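Local coordinates for ABC transporter substrate binding protein (Ribose) (Agrobacterium vitis, PDB 5DKV) that probably captures sugars for import through an ABC transporter, and is here bound to alpha-D-tagatopyranose, at residues S140-G145 against V172-Q177; A150-L155 against I268-A273; K162-N167 against S209-V214; D176-G181 against V251-P256; Q180-E185 against G223-N228. All coordinates share one frame; numbering follows the deposited sequence.

Interaction 1. Residues S140-G145 against V172-Q177; sequences SDNVLG and VSTTDQ. With T6T (alpha-D-tagatopyranose), chain E.
The side-chain amide of N142 turns one face to T174, whose CB stands over it, while the amide of Q177 brings its OE1 within 3.6 Å of N142 CB. These groups join the first turns of helices 142-156 and 173-186, both of which begin at the sugar-binding cleft of a type I periplasmic binding protein fold. N142 and T174 run side by side in the same direction, and N142 ND2 approaches T174 CG2 to 3.6 Å. The other end of the amide, OD1, accepts a hydrogen bond from NE of R178, which fixes its rotation. A water joins the two helices: it accepts from N142 N and ND2 and donates to Q177 OE1 at 2.8 Å. With chi1 at 48°, T174 OG1 sits between its own backbone N and carbonyl carbon, and from there it donates to O5 of the tagatose at 2.8 Å. The start of helix 142-156 is capped by D141, whose OD1 receives L144 N from above the carboxylate plane. Beyond the polar groups, V143 CG2 rests on Q177 CB at 3.7 Å, and V143 CA points its hydrogen at Q177 O over 3.5 Å, with an angle of 165° at the hydrogen.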
# COMPACT_ATOMS: atom_id res chain seq x y z
N SER A 140 4.74 4.23 -3.15
CA SER A 140 5.60 4.70 -2.06
C SER A 140 6.99 4.08 -2.13
O SER A 140 7.17 3.06 -2.78
CB SER A 140 5.00 4.36 -0.70
OG SER A 140 3.69 4.87 -0.56
N ASP A 141 7.95 4.67 -1.44
CA ASP A 141 9.23 4.05 -1.22
C ASP A 141 9.01 3.07 -0.07
O ASP A 141 9.15 3.44 1.09
CB ASP A 141 10.33 5.09 -0.89
CG ASP A 141 11.71 4.46 -0.62
OD1 ASP A 141 11.82 3.23 -0.34
OD2 ASP A 141 12.72 5.21 -0.66
N ASN A 142 8.64 1.82 -0.36
CA ASN A 142 8.16 0.95 0.70
C ASN A 142 9.22 0.42 1.65
O ASN A 142 8.94 0.15 2.82
CB ASN A 142 7.36 -0.17 0.07
CG ASN A 142 6.02 0.30 -0.37
OD1 ASN A 142 5.16 0.56 0.45
ND2 ASN A 142 5.84 0.47 -1.68
N VAL A 143 10.46 0.32 1.17
CA VAL A 143 11.54 -0.01 2.10
C VAL A 143 11.71 1.11 3.13
O VAL A 143 11.81 0.83 4.34
CB VAL A 143 12.88 -0.26 1.38
CG1 VAL A 143 14.00 -0.45 2.40
CG2 VAL A 143 12.77 -1.48 0.48
N LEU A 144 11.74 2.36 2.66
CA LEU A 144 11.80 3.51 3.54
C LEU A 144 10.64 3.50 4.51
O LEU A 144 10.82 3.82 5.68
CB LEU A 144 11.80 4.84 2.74
CG LEU A 144 11.79 6.13 3.58
CD1 LEU A 144 13.05 6.27 4.44
CD2 LEU A 144 11.63 7.35 2.67
N GLY A 145 9.45 3.17 4.03
CA GLY A 145 8.27 3.09 4.88
C GLY A 145 8.50 2.19 6.09
O GLY A 145 8.14 2.51 7.23
N VAL A 172 4.16 -10.43 -1.30
CA VAL A 172 3.49 -9.20 -1.68
C VAL A 172 4.56 -8.13 -1.75
O VAL A 172 5.25 -7.91 -0.78
CB VAL A 172 2.40 -8.79 -0.67
CG1 VAL A 172 1.78 -7.45 -1.08
CG2 VAL A 172 1.35 -9.90 -0.54
N SER A 173 4.73 -7.48 -2.90
CA SER A 173 5.95 -6.71 -3.13
C SER A 173 6.11 -5.56 -2.12
O SER A 173 7.19 -5.33 -1.60
CB SER A 173 5.99 -6.17 -4.56
OG SER A 173 5.09 -5.09 -4.77
N THR A 174 5.03 -4.88 -1.86
CA THR A 174 5.05 -3.70 -1.00
C THR A 174 5.33 -4.07 0.46
O THR A 174 6.20 -3.49 1.11
CB THR A 174 3.72 -2.98 -1.05
OG1 THR A 174 2.69 -3.95 -0.87
CG2 THR A 174 3.54 -2.25 -2.39
N THR A 175 4.56 -5.01 0.99
CA THR A 175 4.70 -5.38 2.38
C THR A 175 5.97 -6.22 2.63
O THR A 175 6.51 -6.19 3.74
CB THR A 175 3.46 -6.12 2.87
OG1 THR A 175 3.24 -7.26 2.04
CG2 THR A 175 2.23 -5.20 2.84
N ASP A 176 6.46 -6.93 1.62
CA ASP A 176 7.79 -7.55 1.70
C ASP A 176 8.85 -6.47 1.92
O ASP A 176 9.73 -6.60 2.76
CB ASP A 176 8.12 -8.34 0.42
CG ASP A 176 7.56 -9.75 0.41
OD1 ASP A 176 6.93 -10.18 1.40
OD2 ASP A 176 7.77 -10.43 -0.63
N GLN A 177 8.74 -5.37 1.17
CA GLN A 177 9.72 -4.30 1.25
C GLN A 177 9.62 -3.60 2.62
O GLN A 177 10.63 -3.24 3.20
CB GLN A 177 9.53 -3.29 0.12
CG GLN A 177 10.11 -3.78 -1.19
CD GLN A 177 9.89 -2.81 -2.32
OE1 GLN A 177 8.81 -2.25 -2.44
NE2 GLN A 177 10.93 -2.55 -3.12
O3 T6T E . -0.96 -0.99 2.23
C3 T6T E . -1.80 -0.86 1.09
C4 T6T E . -1.02 -1.20 -0.11
O4 T6T E . 0.09 -0.24 -0.25
C5 T6T E . -0.53 -2.58 -0.04
O5 T6T E . 0.13 -2.97 -1.26
C6 T6T E . -1.66 -3.58 0.12
O6 T6T E . -2.45 -3.22 1.29
C2 T6T E . -2.96 -1.86 1.20
O2 T6T E . -3.78 -1.69 0.07
C1 T6T E . -3.76 -1.75 2.44
O1 T6T E . -4.35 -0.50 2.57
O HOH W 1 8.75 0.52 -3.01

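Interaction 2. Residues A150-L155 against I268-A273; sequences ARSLAL and IDFAIA
S152 lays its CB over one face of the F270 ring, a CH-pi contact set off-centre, with CB 4.2 Å from the ring centroid and 29° off the normal. The closest ring carbon to this methylene is CD2, at 3.7 Å. Next to it, the backbone oxygen S152 O comes to 3.6 Å from F270 CE2, so side chain and main chain of one residue both meet the same side of the ring. One turn on, L155 CD2 touches F270 CZ at 4.2 Å, a looser contact made by the solvent-exposed L155. I272 adds a marginal approach of its CD1 to S152 OG at 4.3 Å.

The second shell holds these groups in place. S152 OG, anti to its carbonyl carbon (chi1 -60°), turns back along its own helix to hydrogen-bond with I148 O, leaving CB to face the phenyl group. F270 and I272 are both tied through their backbones to A252 in the adjoining strand.

Helix 142-156 thus packs against the C-terminal-lobe sheet of this type I binding protein, its local axis antiparallel to strand 270-273 and 9.8 Å from it. That strand lies between strands 249-253 and 299-307, parallel to the first and antiparallel to the second, while L153 reaches V251 of strand 249-253 and F182 of helix 173-186.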
# COMPACT_ATOMS: atom_id res chain seq x y z
N ALA A 150 10.03 1.41 11.84
CA ALA A 150 10.92 0.87 12.87
C ALA A 150 11.42 1.97 13.81
O ALA A 150 11.46 1.78 15.05
CB ALA A 150 12.08 0.16 12.24
N ARG A 151 11.84 3.09 13.23
CA ARG A 151 12.33 4.20 14.04
C ARG A 151 11.22 4.75 14.94
O ARG A 151 11.48 5.09 16.10
CB ARG A 151 12.92 5.31 13.14
CG ARG A 151 14.25 4.92 12.50
CD ARG A 151 14.96 6.10 11.85
NE ARG A 151 14.30 6.60 10.65
CZ ARG A 151 14.57 6.19 9.40
NH1 ARG A 151 15.48 5.26 9.18
NH2 ARG A 151 13.92 6.72 8.37
N SER A 152 10.00 4.80 14.41
CA SER A 152 8.84 5.26 15.18
C SER A 152 8.54 4.31 16.34
O SER A 152 8.32 4.74 17.46
CB SER A 152 7.61 5.40 14.28
OG SER A 152 7.84 6.35 13.24
N LEU A 153 8.52 3.01 16.05
CA LEU A 153 8.26 2.02 17.09
C LEU A 153 9.38 1.99 18.10
O LEU A 153 9.12 1.84 19.29
CB LEU A 153 8.04 0.62 16.48
CG LEU A 153 7.56 -0.47 17.44
CD1 LEU A 153 6.22 -0.10 18.04
CD2 LEU A 153 7.47 -1.81 16.72
N ALA A 154 10.63 2.13 17.65
CA ALA A 154 11.73 2.12 18.59
C ALA A 154 11.58 3.29 19.56
O ALA A 154 11.88 3.17 20.75
CB ALA A 154 13.08 2.20 17.85
N LEU A 155 11.13 4.42 19.04
CA LEU A 155 10.91 5.60 19.89
C LEU A 155 9.81 5.31 20.92
O LEU A 155 9.94 5.62 22.11
CB LEU A 155 10.52 6.81 19.03
CG LEU A 155 10.27 8.13 19.75
CD1 LEU A 155 11.57 8.65 20.33
CD2 LEU A 155 9.67 9.13 18.77
N ILE A 268 -2.92 3.41 19.32
CA ILE A 268 -1.81 3.41 18.37
C ILE A 268 -1.03 4.68 18.60
O ILE A 268 -1.62 5.71 18.98
CB ILE A 268 -2.26 3.27 16.89
CG1 ILE A 268 -2.98 4.52 16.40
CG2 ILE A 268 -3.20 2.07 16.74
CD1 ILE A 268 -3.23 4.50 14.88
N ASP A 269 0.29 4.61 18.42
CA ASP A 269 1.17 5.75 18.61
C ASP A 269 1.44 6.52 17.32
O ASP A 269 1.55 7.75 17.35
CB ASP A 269 2.50 5.30 19.22
CG ASP A 269 2.46 5.27 20.74
OD1 ASP A 269 1.38 5.03 21.31
OD2 ASP A 269 3.52 5.51 21.37
N PHE A 270 1.56 5.80 16.19
CA PHE A 270 1.81 6.42 14.90
C PHE A 270 1.06 5.68 13.81
O PHE A 270 1.00 4.45 13.83
CB PHE A 270 3.31 6.43 14.55
CG PHE A 270 4.16 7.17 15.53
CD1 PHE A 270 4.29 8.53 15.44
CD2 PHE A 270 4.84 6.49 16.53
CE1 PHE A 270 5.05 9.23 16.32
CE2 PHE A 270 5.61 7.18 17.44
CZ PHE A 270 5.73 8.55 17.33
N ALA A 271 0.53 6.44 12.88
CA ALA A 271 0.03 5.88 11.63
C ALA A 271 0.88 6.43 10.51
O ALA A 271 1.08 7.63 10.41
CB ALA A 271 -1.44 6.24 11.42
N ILE A 272 1.41 5.53 9.69
CA ILE A 272 2.23 5.93 8.54
C ILE A 272 1.34 5.98 7.28
O ILE A 272 1.09 4.97 6.64
CB ILE A 272 3.43 4.97 8.31
CG1 ILE A 272 4.19 4.66 9.61
CG2 ILE A 272 4.35 5.55 7.24
CD1 ILE A 272 4.62 5.87 10.37
N ALA A 273 0.83 7.17 6.97
CA ALA A 273 -0.04 7.39 5.80
C ALA A 273 0.79 7.36 4.52
O ALA A 273 1.76 8.08 4.38
CB ALA A 273 -0.81 8.73 5.91

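Interaction 3. Residues K162-N167 against S209-V214; sequences KVYVSN and SQLQAV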
# COMPACT_ATOMS: atom_id res chain seq x y z
N LYS A 162 10.73 -6.42 23.20
CA LYS A 162 10.29 -7.35 22.17
C LYS A 162 9.23 -6.74 21.26
O LYS A 162 8.24 -6.19 21.73
CB LYS A 162 9.71 -8.63 22.78
CG LYS A 162 10.66 -9.55 23.58
CD LYS A 162 9.78 -10.50 24.46
CE LYS A 162 10.46 -11.69 25.17
NZ LYS A 162 9.41 -12.61 25.84
N VAL A 163 9.41 -6.90 19.96
CA VAL A 163 8.42 -6.44 18.96
C VAL A 163 8.25 -7.51 17.89
O VAL A 163 9.03 -8.45 17.83
CB VAL A 163 8.85 -5.11 18.26
CG1 VAL A 163 9.08 -4.01 19.28
CG2 VAL A 163 10.11 -5.31 17.43
N TYR A 164 7.25 -7.35 17.04
CA TYR A 164 7.14 -8.18 15.86
C TYR A 164 6.38 -7.42 14.78
O TYR A 164 5.70 -6.44 15.07
CB TYR A 164 6.45 -9.52 16.16
CG TYR A 164 4.95 -9.42 16.37
CD1 TYR A 164 4.43 -9.06 17.59
CD2 TYR A 164 4.07 -9.70 15.34
CE1 TYR A 164 3.07 -8.97 17.78
CE2 TYR A 164 2.69 -9.62 15.53
CZ TYR A 164 2.20 -9.25 16.76
OH TYR A 164 0.84 -9.14 16.99
N VAL A 165 6.52 -7.90 13.55
CA VAL A 165 5.80 -7.39 12.41
C VAL A 165 4.55 -8.24 12.15
O VAL A 165 4.62 -9.48 12.03
CB VAL A 165 6.67 -7.39 11.14
CG1 VAL A 165 5.88 -6.82 9.93
CG2 VAL A 165 7.99 -6.61 11.36
N SER A 166 3.41 -7.57 12.08
CA SER A 166 2.18 -8.17 11.65
C SER A 166 2.08 -7.86 10.16
O SER A 166 2.08 -6.69 9.78
CB SER A 166 0.99 -7.60 12.45
OG SER A 166 -0.26 -7.98 11.93
N ASN A 167 2.08 -8.89 9.33
CA ASN A 167 2.14 -8.71 7.89
C ASN A 167 1.13 -9.57 7.16
O ASN A 167 0.40 -10.37 7.76
CB ASN A 167 3.55 -9.02 7.40
CG ASN A 167 3.94 -8.22 6.19
OD1 ASN A 167 3.11 -7.58 5.55
ND2 ASN A 167 5.22 -8.22 5.89
N SER A 209 -6.01 -12.03 16.45
CA SER A 209 -5.85 -13.31 17.16
C SER A 209 -4.36 -13.63 17.31
O SER A 209 -3.92 -14.24 18.31
CB SER A 209 -6.59 -14.44 16.44
OG SER A 209 -5.99 -14.80 15.22
N GLN A 210 -3.56 -13.24 16.32
CA GLN A 210 -2.11 -13.48 16.39
C GLN A 210 -1.44 -12.60 17.47
O GLN A 210 -0.53 -13.06 18.16
CB GLN A 210 -1.49 -13.25 15.02
CG GLN A 210 -1.88 -14.35 14.07
CD GLN A 210 -1.46 -14.13 12.65
OE1 GLN A 210 -1.61 -13.05 12.08
NE2 GLN A 210 -0.98 -15.20 12.04
N LEU A 211 -1.92 -11.36 17.62
CA LEU A 211 -1.46 -10.50 18.70
C LEU A 211 -1.71 -11.20 20.02
O LEU A 211 -0.84 -11.26 20.88
CB LEU A 211 -2.15 -9.12 18.65
CG LEU A 211 -1.82 -8.08 19.72
CD1 LEU A 211 -2.50 -8.37 21.03
CD2 LEU A 211 -0.30 -7.85 19.92
N GLN A 212 -2.92 -11.74 20.18
CA GLN A 212 -3.27 -12.43 21.41
C GLN A 212 -2.34 -13.60 21.68
O GLN A 212 -1.92 -13.81 22.82
CB GLN A 212 -4.71 -12.92 21.35
CG GLN A 212 -5.73 -11.82 21.11
CD GLN A 212 -6.00 -11.02 22.33
OE1 GLN A 212 -5.47 -11.31 23.40
NE2 GLN A 212 -6.85 -10.01 22.19
N ALA A 213 -2.00 -14.38 20.65
CA ALA A 213 -1.08 -15.50 20.83
C ALA A 213 0.33 -15.03 21.24
O ALA A 213 0.95 -15.58 22.15
CB ALA A 213 -1.01 -16.31 19.57
N VAL A 214 0.84 -14.02 20.55
CA VAL A 214 2.17 -13.53 20.84
C VAL A 214 2.23 -12.96 22.25
O VAL A 214 3.16 -13.25 23.01
CB VAL A 214 2.62 -12.48 19.78
CG1 VAL A 214 4.00 -11.91 20.12
CG2 VAL A 214 2.66 -13.15 18.40
O HOH W 2 -0.55 -10.65 11.48
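Y164 reaches from its strand to helix 209-214 and ends with its hydroxyl against L211. The oxygen OH lies 3.2 Å from L211 CA and 3.4 Å from L211 CD2, a tight fit of a polar atom on aliphatic carbon. L211 crosses the tyrosine at about a right angle, its CD2 near the plane of the ring at the edge that carries CE1. Although L211 CB is not aimed directly at the strand, a chi1 of 179° turns the isobutyl group back to the phenol.

V214, one turn later, covers a face of the same ring. Its CG2 stands 4.2 Å above the ring plane, displaced toward the rim, while CG1 makes the nearest carbon contact, 3.8 Å to Y164 CD1.

The packing belongs to a beta-alpha-beta crossover: helix 204-217 connects strands 192-199 and 223-226, and strand 161-167 runs between those two in the parallel sheet of the lobe. The helix therefore passes over the middle strand, with local axes 10.4 Å apart and 160° between their directions. Y164 and S166 face this helix, whereas V163 and V165 turn to F182 of helix 173-186 on the other side of the sheet.

Beyond the tyrosine a water joins the segments, accepting from S166 OG and donating to Q210 OE1, each at 2.7 Å. Q210 NE2 is engaged by F199 O.

Interaction 4. Residues D176-G181 against V251-P256; sequences DQREQG and VAFDAP. With T6T (alpha-D-tagatopyranose), chain E.
R178 lies flat across the ring of F253, and this is the dense part of the contact. Its CD sits over the ring centre, 3.7 Å from the centroid, in a CH-pi contact. Farther out the guanidinium follows the ring with only 18° between the planes, and F253 CE2 approaches R178 NE to 3.2 Å. An extended chain from CG to NE carries the charged group along the aromatic surface to the sugar. The other contact is looser: R178 NH1 and D254 OD1 stay 4.3 Å apart, and the oxygen lies well out of the guanidinium plane, so opposite charges face each other without a direct bond. The tagatose fills the role of bridge, for O3 accepts from R178 NH1 and donates to D254 OD1 at 2.6 Å.

This is the ligand pocket at the end of strand 249-253, where a type I periplasmic binding protein offers the loops of its sheet to the cleft. R178 NH2 adds a bond to O4 at 2.8 Å, with an N-H...O angle of 164°. NH1 has a second acceptor in A227 O, which helps hold the guanidinium in place. On the carboxylate, OD2 of D254 is held by Y322 OH and Q274 NE2.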
# COMPACT_ATOMS: atom_id res chain seq x y z
N ASP A 176 6.46 -6.93 1.62
CA ASP A 176 7.79 -7.55 1.70
C ASP A 176 8.85 -6.47 1.92
O ASP A 176 9.73 -6.60 2.76
CB ASP A 176 8.12 -8.34 0.42
CG ASP A 176 7.56 -9.75 0.41
OD1 ASP A 176 6.93 -10.18 1.40
OD2 ASP A 176 7.77 -10.43 -0.63
N GLN A 177 8.74 -5.37 1.17
CA GLN A 177 9.72 -4.30 1.25
C GLN A 177 9.62 -3.60 2.62
O GLN A 177 10.63 -3.24 3.20
CB GLN A 177 9.53 -3.29 0.12
CG GLN A 177 10.11 -3.78 -1.19
CD GLN A 177 9.89 -2.81 -2.32
OE1 GLN A 177 8.81 -2.25 -2.44
NE2 GLN A 177 10.93 -2.55 -3.12
N ARG A 178 8.39 -3.42 3.12
CA ARG A 178 8.22 -2.77 4.42
C ARG A 178 8.82 -3.63 5.52
O ARG A 178 9.47 -3.12 6.42
CB ARG A 178 6.75 -2.51 4.71
CG ARG A 178 6.12 -1.56 3.75
CD ARG A 178 4.60 -1.47 3.86
NE ARG A 178 4.08 -0.84 2.64
CZ ARG A 178 2.82 -0.88 2.22
NH1 ARG A 178 1.88 -1.48 2.94
NH2 ARG A 178 2.50 -0.26 1.09
N GLU A 179 8.61 -4.93 5.45
CA GLU A 179 9.19 -5.81 6.45
C GLU A 179 10.73 -5.80 6.38
O GLU A 179 11.41 -5.78 7.40
CB GLU A 179 8.66 -7.24 6.29
CG GLU A 179 9.32 -8.20 7.27
CD GLU A 179 8.65 -9.57 7.30
OE1 GLU A 179 7.58 -9.75 6.69
OE2 GLU A 179 9.22 -10.49 7.94
N GLN A 180 11.29 -5.82 5.17
CA GLN A 180 12.75 -5.77 5.02
C GLN A 180 13.32 -4.47 5.60
O GLN A 180 14.35 -4.49 6.27
CB GLN A 180 13.16 -5.92 3.56
CG GLN A 180 12.99 -7.34 3.01
CD GLN A 180 13.82 -8.40 3.75
OE1 GLN A 180 15.05 -8.29 3.86
NE2 GLN A 180 13.15 -9.44 4.24
N GLY A 181 12.65 -3.35 5.35
CA GLY A 181 13.15 -2.07 5.82
C GLY A 181 13.05 -2.00 7.33
O GLY A 181 13.94 -1.51 8.02
N VAL A 251 2.50 0.69 15.92
CA VAL A 251 2.75 1.52 14.76
C VAL A 251 2.03 0.83 13.62
O VAL A 251 2.25 -0.33 13.34
CB VAL A 251 4.26 1.71 14.43
CG1 VAL A 251 4.45 2.44 13.11
CG2 VAL A 251 4.92 2.48 15.54
N ALA A 252 1.14 1.59 12.99
CA ALA A 252 0.28 1.06 11.95
C ALA A 252 0.55 1.75 10.65
O ALA A 252 0.54 2.97 10.57
CB ALA A 252 -1.17 1.24 12.34
N PHE A 253 0.78 0.95 9.61
CA PHE A 253 0.87 1.47 8.26
C PHE A 253 -0.51 1.78 7.74
O PHE A 253 -1.47 1.10 8.09
CB PHE A 253 1.56 0.46 7.34
CG PHE A 253 2.54 1.09 6.37
CD1 PHE A 253 3.80 1.44 6.78
CD2 PHE A 253 2.19 1.30 5.04
CE1 PHE A 253 4.70 2.01 5.92
CE2 PHE A 253 3.10 1.86 4.15
CZ PHE A 253 4.35 2.21 4.59
N ASP A 254 -0.59 2.80 6.89
CA ASP A 254 -1.83 3.31 6.29
C ASP A 254 -2.65 4.09 7.31
O ASP A 254 -2.31 4.14 8.50
CB ASP A 254 -2.64 2.18 5.62
CG ASP A 254 -1.92 1.60 4.42
OD1 ASP A 254 -1.69 0.36 4.38
OD2 ASP A 254 -1.56 2.40 3.52
N ALA A 255 -3.67 4.78 6.82
CA ALA A 255 -4.41 5.74 7.65
C ALA A 255 -5.91 5.72 7.37
O ALA A 255 -6.48 6.69 6.86
CB ALA A 255 -3.85 7.13 7.45
N PRO A 256 -6.57 4.61 7.72
CA PRO A 256 -8.03 4.63 7.63
C PRO A 256 -8.62 5.58 8.67
O PRO A 256 -7.92 5.99 9.60
CB PRO A 256 -8.42 3.18 7.93
CG PRO A 256 -7.31 2.64 8.73
CD PRO A 256 -6.06 3.34 8.27
O3 T6T E . -0.96 -0.99 2.23
C3 T6T E . -1.80 -0.86 1.09
C4 T6T E . -1.02 -1.20 -0.11
O4 T6T E . 0.09 -0.24 -0.25
C5 T6T E . -0.53 -2.58 -0.04
O5 T6T E . 0.13 -2.97 -1.26
C6 T6T E . -1.66 -3.58 0.12
O6 T6T E . -2.45 -3.22 1.29
C2 T6T E . -2.96 -1.86 1.20
O2 T6T E . -3.78 -1.69 0.07
C1 T6T E . -3.76 -1.75 2.44
O1 T6T E . -4.35 -0.50 2.57

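Interaction 5. Residues Q180-E185 against G223-N228; sequences QGFKSE and GVFGAN. With T6T (alpha-D-tagatopyranose), chain E.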
# COMPACT_ATOMS: atom_id res chain seq x y z
N GLN A 180 11.29 -5.82 5.17
CA GLN A 180 12.75 -5.77 5.02
C GLN A 180 13.32 -4.47 5.60
O GLN A 180 14.35 -4.49 6.27
CB GLN A 180 13.16 -5.92 3.56
CG GLN A 180 12.99 -7.34 3.01
CD GLN A 180 13.82 -8.40 3.75
OE1 GLN A 180 15.05 -8.29 3.86
NE2 GLN A 180 13.15 -9.44 4.24
N GLY A 181 12.65 -3.35 5.35
CA GLY A 181 13.15 -2.07 5.82
C GLY A 181 13.05 -2.00 7.33
O GLY A 181 13.94 -1.51 8.02
N PHE A 182 11.95 -2.52 7.86
CA PHE A 182 11.76 -2.55 9.29
C PHE A 182 12.87 -3.37 9.95
O PHE A 182 13.47 -2.94 10.93
CB PHE A 182 10.40 -3.15 9.64
CG PHE A 182 10.14 -3.27 11.12
CD1 PHE A 182 10.52 -4.42 11.81
CD2 PHE A 182 9.47 -2.27 11.80
CE1 PHE A 182 10.27 -4.53 13.18
CE2 PHE A 182 9.19 -2.36 13.14
CZ PHE A 182 9.59 -3.51 13.85
N LYS A 183 13.13 -4.56 9.43
CA LYS A 183 14.10 -5.46 10.06
C LYS A 183 15.54 -4.95 9.91
O LYS A 183 16.35 -5.10 10.83
CB LYS A 183 13.99 -6.87 9.49
CG LYS A 183 12.75 -7.61 10.01
CD LYS A 183 12.65 -9.03 9.48
CE LYS A 183 11.57 -9.83 10.21
NZ LYS A 183 11.35 -11.17 9.59
N SER A 184 15.85 -4.36 8.76
CA SER A 184 17.19 -3.82 8.58
C SER A 184 17.44 -2.63 9.53
O SER A 184 18.53 -2.48 10.10
CB SER A 184 17.44 -3.43 7.12
OG SER A 184 16.56 -2.43 6.66
N GLU A 185 16.43 -1.79 9.72
CA GLU A 185 16.56 -0.68 10.67
C GLU A 185 16.66 -1.23 12.10
O GLU A 185 17.54 -0.82 12.85
CB GLU A 185 15.37 0.29 10.53
CG GLU A 185 15.26 1.39 11.61
CD GLU A 185 16.42 2.40 11.63
OE1 GLU A 185 16.90 2.74 12.76
OE2 GLU A 185 16.82 2.89 10.55
N GLY A 223 5.84 -4.00 21.63
CA GLY A 223 5.16 -3.34 20.52
C GLY A 223 5.00 -4.20 19.29
O GLY A 223 5.50 -5.33 19.21
N VAL A 224 4.26 -3.66 18.32
CA VAL A 224 3.95 -4.35 17.08
C VAL A 224 3.85 -3.34 15.97
O VAL A 224 3.37 -2.23 16.17
CB VAL A 224 2.64 -5.15 17.21
CG1 VAL A 224 1.51 -4.26 17.63
CG2 VAL A 224 2.28 -5.86 15.93
N PHE A 225 4.32 -3.75 14.79
CA PHE A 225 4.22 -2.95 13.57
C PHE A 225 3.32 -3.68 12.62
O PHE A 225 3.65 -4.78 12.19
CB PHE A 225 5.61 -2.71 12.96
CG PHE A 225 5.58 -2.23 11.50
CD1 PHE A 225 4.75 -1.20 11.11
CD2 PHE A 225 6.40 -2.82 10.55
CE1 PHE A 225 4.75 -0.75 9.78
CE2 PHE A 225 6.40 -2.40 9.23
CZ PHE A 225 5.58 -1.37 8.85
N GLY A 226 2.17 -3.08 12.28
CA GLY A 226 1.29 -3.64 11.28
C GLY A 226 1.64 -3.07 9.92
O GLY A 226 1.53 -1.85 9.69
N ALA A 227 2.04 -3.94 9.00
CA ALA A 227 2.73 -3.48 7.82
C ALA A 227 1.77 -3.05 6.70
O ALA A 227 2.25 -2.59 5.68
CB ALA A 227 3.67 -4.55 7.32
N ASN A 228 0.46 -3.16 6.90
CA ASN A 228 -0.51 -2.54 6.01
C ASN A 228 -1.78 -2.27 6.80
O ASN A 228 -1.87 -2.57 7.99
CB ASN A 228 -0.81 -3.40 4.75
CG ASN A 228 -1.86 -4.49 4.99
OD1 ASN A 228 -1.97 -5.03 6.08
ND2 ASN A 228 -2.58 -4.87 3.92
O3 T6T E . -0.96 -0.99 2.23
C3 T6T E . -1.80 -0.86 1.09
C4 T6T E . -1.02 -1.20 -0.11
O4 T6T E . 0.09 -0.24 -0.25
C5 T6T E . -0.53 -2.58 -0.04
O5 T6T E . 0.13 -2.97 -1.26
C6 T6T E . -1.66 -3.58 0.12
O6 T6T E . -2.45 -3.22 1.29
C2 T6T E . -2.96 -1.86 1.20
O2 T6T E . -3.78 -1.69 0.07
C1 T6T E . -3.76 -1.75 2.44
O1 T6T E . -4.35 -0.50 2.57
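F182 and F225 meet as two aromatic rings that are almost parallel, with 15° between their planes, yet slid apart so that they hardly overlap. Their centroids are 5.1 Å from each other, and the closest atoms are F182 CD2 and F225 CD2 at 3.4 Å. The slide also brings F182 CE2 to F225 CB at 3.6 Å. Each CG is anti to the residue's backbone N (chi1 177° for F182 and 164° for F225), and the side chains run past one another in opposite directions. On the far side of the F225 ring from F182, the CA of A227 lies 3.7 Å above the plane. A149, A150 and L153 of helix 142-156 complete the apolar layer between helix 173-186 and the sheet of the C-terminal lobe.

The polar chemistry is at the end of segment 223-228, in the sugar pocket. N228 ND2 donates to O6 of the tagatose at 3.1 Å in an almost straight bond, and it also serves N202 OD1. N228 OD1 takes S231 OG, and the side chain caps the start of helix 229-241. A buried strand, apolar on its F225 side, thus leads to an asparagine whose amide, gripped at both ends, presents an N-H to the sugar in a fixed direction.

Overall arrangement
Interactions 1, 4 and 5 line helix 173-186: the centres of 1 and 4 are about 7 Å apart, those of 4 and 5 about 6 Å, and all three touch the tagatose. Interaction 2 lies farther along helix 142-156, whose first turn takes part in interaction 1, their centres about 15 Å apart. Interaction 3 lies across the sheet from helix 173-186, its centre about 12 Å from that of interaction 5. Consecutive strands 270-273, 249-253, 223-226 and 161-167 carry interactions 2, 4, 5 and 3 in turn. Along the chain, interactions 3 to 5 fall inside the loop closed by interaction 2, so distant sequence converges on one lobe that presents helix starts and strand ends to the sugar.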